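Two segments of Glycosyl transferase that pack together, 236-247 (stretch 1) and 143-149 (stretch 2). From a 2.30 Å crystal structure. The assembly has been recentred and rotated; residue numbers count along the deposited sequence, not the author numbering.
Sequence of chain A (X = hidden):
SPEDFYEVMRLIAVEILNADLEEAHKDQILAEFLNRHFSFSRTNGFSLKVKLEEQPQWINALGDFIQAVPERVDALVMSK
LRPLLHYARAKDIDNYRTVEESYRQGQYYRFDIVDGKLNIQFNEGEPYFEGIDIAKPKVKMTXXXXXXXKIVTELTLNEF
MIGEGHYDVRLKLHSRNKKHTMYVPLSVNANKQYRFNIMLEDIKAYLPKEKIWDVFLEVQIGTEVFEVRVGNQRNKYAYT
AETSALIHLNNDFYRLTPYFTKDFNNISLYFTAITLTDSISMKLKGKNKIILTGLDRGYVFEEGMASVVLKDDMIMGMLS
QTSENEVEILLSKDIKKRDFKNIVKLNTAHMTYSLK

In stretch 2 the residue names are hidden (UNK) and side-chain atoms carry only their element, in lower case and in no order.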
# COMPACT_ATOMS: atom_id res chain seq x y z
N LYS A 236 -1.35 28.38 2.02
CA LYS A 236 -0.30 29.14 2.68
C LYS A 236 0.48 28.25 3.64
O LYS A 236 -0.11 27.57 4.49
CB LYS A 236 -0.91 30.34 3.41
CG LYS A 236 0.12 31.37 3.86
CD LYS A 236 -0.53 32.48 4.68
CE LYS A 236 0.45 33.60 5.00
NZ LYS A 236 -0.20 34.73 5.73
N TYR A 237 1.80 28.25 3.49
CA TYR A 237 2.67 27.46 4.37
C TYR A 237 2.49 27.92 5.81
O TYR A 237 2.51 29.12 6.10
CB TYR A 237 4.12 27.61 3.92
CG TYR A 237 5.12 26.75 4.67
CD1 TYR A 237 5.06 25.36 4.62
CD2 TYR A 237 6.16 27.34 5.39
CE1 TYR A 237 5.98 24.58 5.29
CE2 TYR A 237 7.09 26.56 6.05
CZ TYR A 237 7.00 25.19 6.00
OH TYR A 237 7.93 24.43 6.67
N ALA A 238 2.30 26.95 6.71
CA ALA A 238 1.80 27.24 8.05
C ALA A 238 2.88 27.69 9.03
O ALA A 238 2.55 28.07 10.15
CB ALA A 238 1.07 26.02 8.61
N TYR A 239 4.16 27.66 8.64
CA TYR A 239 5.25 28.00 9.54
C TYR A 239 6.06 29.16 8.98
O TYR A 239 6.07 29.42 7.78
CB TYR A 239 6.17 26.80 9.77
CG TYR A 239 5.45 25.53 10.17
CD1 TYR A 239 5.16 25.27 11.50
CD2 TYR A 239 5.05 24.61 9.22
CE1 TYR A 239 4.49 24.12 11.87
CE2 TYR A 239 4.38 23.46 9.58
CZ TYR A 239 4.11 23.22 10.91
OH TYR A 239 3.44 22.07 11.27
N THR A 240 6.74 29.86 9.89
CA THR A 240 7.78 30.80 9.49
C THR A 240 8.88 30.05 8.74
O THR A 240 9.19 28.90 9.04
CB THR A 240 8.37 31.49 10.72
OG1 THR A 240 7.32 32.08 11.49
CG2 THR A 240 9.36 32.57 10.31
N ALA A 241 9.46 30.73 7.74
CA ALA A 241 10.53 30.13 6.97
C ALA A 241 11.66 29.66 7.88
O ALA A 241 11.92 30.26 8.92
CB ALA A 241 11.06 31.12 5.94
N GLU A 242 12.29 28.55 7.49
CA GLU A 242 13.41 27.90 8.17
C GLU A 242 12.99 27.13 9.43
O GLU A 242 13.85 26.54 10.09
CB GLU A 242 14.54 28.88 8.52
CG GLU A 242 15.16 29.54 7.29
CD GLU A 242 15.82 28.54 6.35
OE1 GLU A 242 16.40 27.54 6.85
OE2 GLU A 242 15.76 28.73 5.12
N THR A 243 11.70 27.10 9.78
CA THR A 243 11.23 26.23 10.85
C THR A 243 11.64 24.79 10.56
O THR A 243 11.44 24.29 9.45
CB THR A 243 9.71 26.34 11.00
OG1 THR A 243 9.37 27.65 11.46
CG2 THR A 243 9.19 25.32 12.00
N SER A 244 12.20 24.11 11.56
CA SER A 244 12.88 22.84 11.37
C SER A 244 12.38 21.80 12.37
O SER A 244 11.66 22.10 13.32
CB SER A 244 14.40 22.98 11.52
OG SER A 244 14.93 23.86 10.56
N ALA A 245 12.82 20.57 12.14
CA ALA A 245 12.59 19.44 13.03
C ALA A 245 13.93 18.86 13.45
O ALA A 245 14.84 18.71 12.63
CB ALA A 245 11.75 18.36 12.34
N LEU A 246 14.06 18.53 14.74
CA LEU A 246 15.29 17.97 15.27
C LEU A 246 15.33 16.47 15.04
O LEU A 246 14.36 15.76 15.36
CB LEU A 246 15.42 18.29 16.76
CG LEU A 246 16.71 17.84 17.46
CD1 LEU A 246 17.91 18.62 16.95
CD2 LEU A 246 16.57 17.98 18.96
N ILE A 247 16.44 15.98 14.51
CA ILE A 247 16.65 14.57 14.22
C ILE A 247 17.92 14.12 14.93
O ILE A 247 18.91 14.85 14.95
CB ILE A 247 16.73 14.32 12.70
CG1 ILE A 247 15.34 14.47 12.07
CG2 ILE A 247 17.34 12.95 12.39
CD1 ILE A 247 15.33 14.36 10.56
N UNK A 143 -2.13 20.67 2.43
CA UNK A 143 -1.73 20.68 3.83
C UNK A 143 -0.27 20.29 3.94
O UNK A 143 0.24 19.50 3.13
c UNK A 143 -2.59 19.74 4.69
N UNK A 144 0.41 20.84 4.95
CA UNK A 144 1.77 20.42 5.27
C UNK A 144 2.05 20.73 6.74
O UNK A 144 2.25 21.90 7.09
c UNK A 144 5.01 21.07 5.54
c UNK A 144 6.31 20.59 5.69
c UNK A 144 6.80 19.63 4.81
c UNK A 144 5.99 19.16 3.80
c UNK A 144 4.69 19.64 3.65
c UNK A 144 4.19 20.60 4.52
c UNK A 144 2.79 21.11 4.37
N UNK A 145 2.07 19.70 7.58
CA UNK A 145 2.43 19.82 8.99
C UNK A 145 3.57 18.86 9.31
O UNK A 145 3.72 17.82 8.67
c UNK A 145 -0.07 20.16 9.51
c UNK A 145 1.24 19.50 9.91
n UNK A 145 -1.50 23.71 9.73
c UNK A 145 -1.47 22.22 9.71
c UNK A 145 -0.05 21.66 9.74
N UNK A 146 4.37 19.21 10.31
CA UNK A 146 5.49 18.35 10.68
C UNK A 146 5.95 18.67 12.09
O UNK A 146 5.65 19.73 12.64
c UNK A 146 8.92 22.10 9.96
c UNK A 146 8.77 19.71 10.18
c UNK A 146 7.61 22.14 9.56
c UNK A 146 6.65 18.47 9.68
c UNK A 146 6.87 20.97 9.47
c UNK A 146 7.44 19.74 9.79
c UNK A 146 9.51 20.88 10.27
N UNK A 147 6.66 17.71 12.67
CA UNK A 147 7.31 17.85 13.96
C UNK A 147 8.52 16.91 13.96
O UNK A 147 8.90 16.38 12.92
c UNK A 147 5.58 16.26 14.93
c UNK A 147 6.32 17.57 15.11
o UNK A 147 4.34 16.25 15.12
o UNK A 147 6.22 15.23 14.61
N UNK A 148 9.11 16.69 15.14
CA UNK A 148 10.27 15.81 15.24
C UNK A 148 9.92 14.33 15.09
O UNK A 148 10.81 13.48 15.19
n UNK A 148 10.67 14.67 18.56
o UNK A 148 9.02 16.05 17.94
c UNK A 148 10.14 15.59 17.76
c UNK A 148 10.98 16.02 16.58
N UNK A 149 8.65 14.01 14.85
CA UNK A 149 8.18 12.63 14.78
C UNK A 149 7.67 12.23 13.40
O UNK A 149 7.94 11.12 12.95
n UNK A 149 4.99 11.12 15.32
c UNK A 149 6.32 11.14 15.70
c UNK A 149 7.10 12.41 15.85
n UNK A 149 5.60 9.07 15.56
c UNK A 149 4.58 9.86 15.27
c UNK A 149 6.70 9.85 15.83
O HOH W 1 1.70 24.37 5.58
O HOH W 2 3.35 21.42 14.07
O HOH W 3 13.45 13.41 15.32

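Position 143 carries a single side-chain carbon; its CA-to-CB bond points away from stretch 1 and it touches nothing there. One carbon with no continuation is the side chain of alanine, so this is Ala143.

At position 144 one carbon leads into a ring of six carbons with no further substituent. The CA-to-CB bond runs sideways, but the ring comes nearer and one of its carbons lies 3.7 Å from CE1 of Tyr237. An unsubstituted six-carbon ring identifies Phe144. Its ring and that of Tyr237 form an oblique aromatic pair, with centroids 5.9 Å apart and planes at 47°.

Position 145 has four carbons in a row ending in a nitrogen, and that nitrogen reaches to 3.6 Å from CB of Ala238. Nearer the backbone, CB of position 145 lies 3.6 Å from OH of Tyr239. The unbranched chain with its terminal nitrogen is that of lysine, Lys145.

Position 146 again shows one carbon and a six-carbon ring without a polar atom. This ring is inserted among Tyr237, Tyr239, Thr243 and Ala245, and its edge faces the Tyr239 ring, with planes at 78°. The residue is Phe146. CE1 of Phe146 lies 3.5 Å from CE2 of Tyr239, CZ of Phe146 lies 3.4 Å from O of Thr243, and CD2 of Phe146 is 3.9 Å from CB of Ala245.

Position 147 has two carbons, the second bearing two oxygens, a carboxylate on a short stem. The CA-to-CB bond points away from stretch 1. The backbone O of position 147 lies 3.5 Å from CB of Ala245. This is Asp147, and its OD1 accepts a hydrogen bond from N of position 149 (2.7 Å).

At position 148 the second of two carbons carries one oxygen and one nitrogen, an amide. CB of position 148 is 3.6 Å from O of Leu246, while the amide is hydrogen-bonded elsewhere in the structure. The residue is Asn148.

Position 149 bears one carbon and a five-membered ring of three carbons and two nitrogens, an imidazole. The CA-to-CB bond points away and the side chain makes no contact with stretch 1. This is His149.

The contact is thus centred on Phe146, which buries the largest area of any residue here. One direct hydrogen bond joins the stretches, from N of Phe146 to OH of Tyr239 (3.2 Å), beside the edge-to-face pair. Waters extend the polar links: one bridges O of Phe144 and N of Ala238, at 2.9 Å from each, and another donates to O of Asn148 (2.6 Å) and O of Leu246 (2.5 Å).

Stretch 2, residues 143-149: AFKFDNH
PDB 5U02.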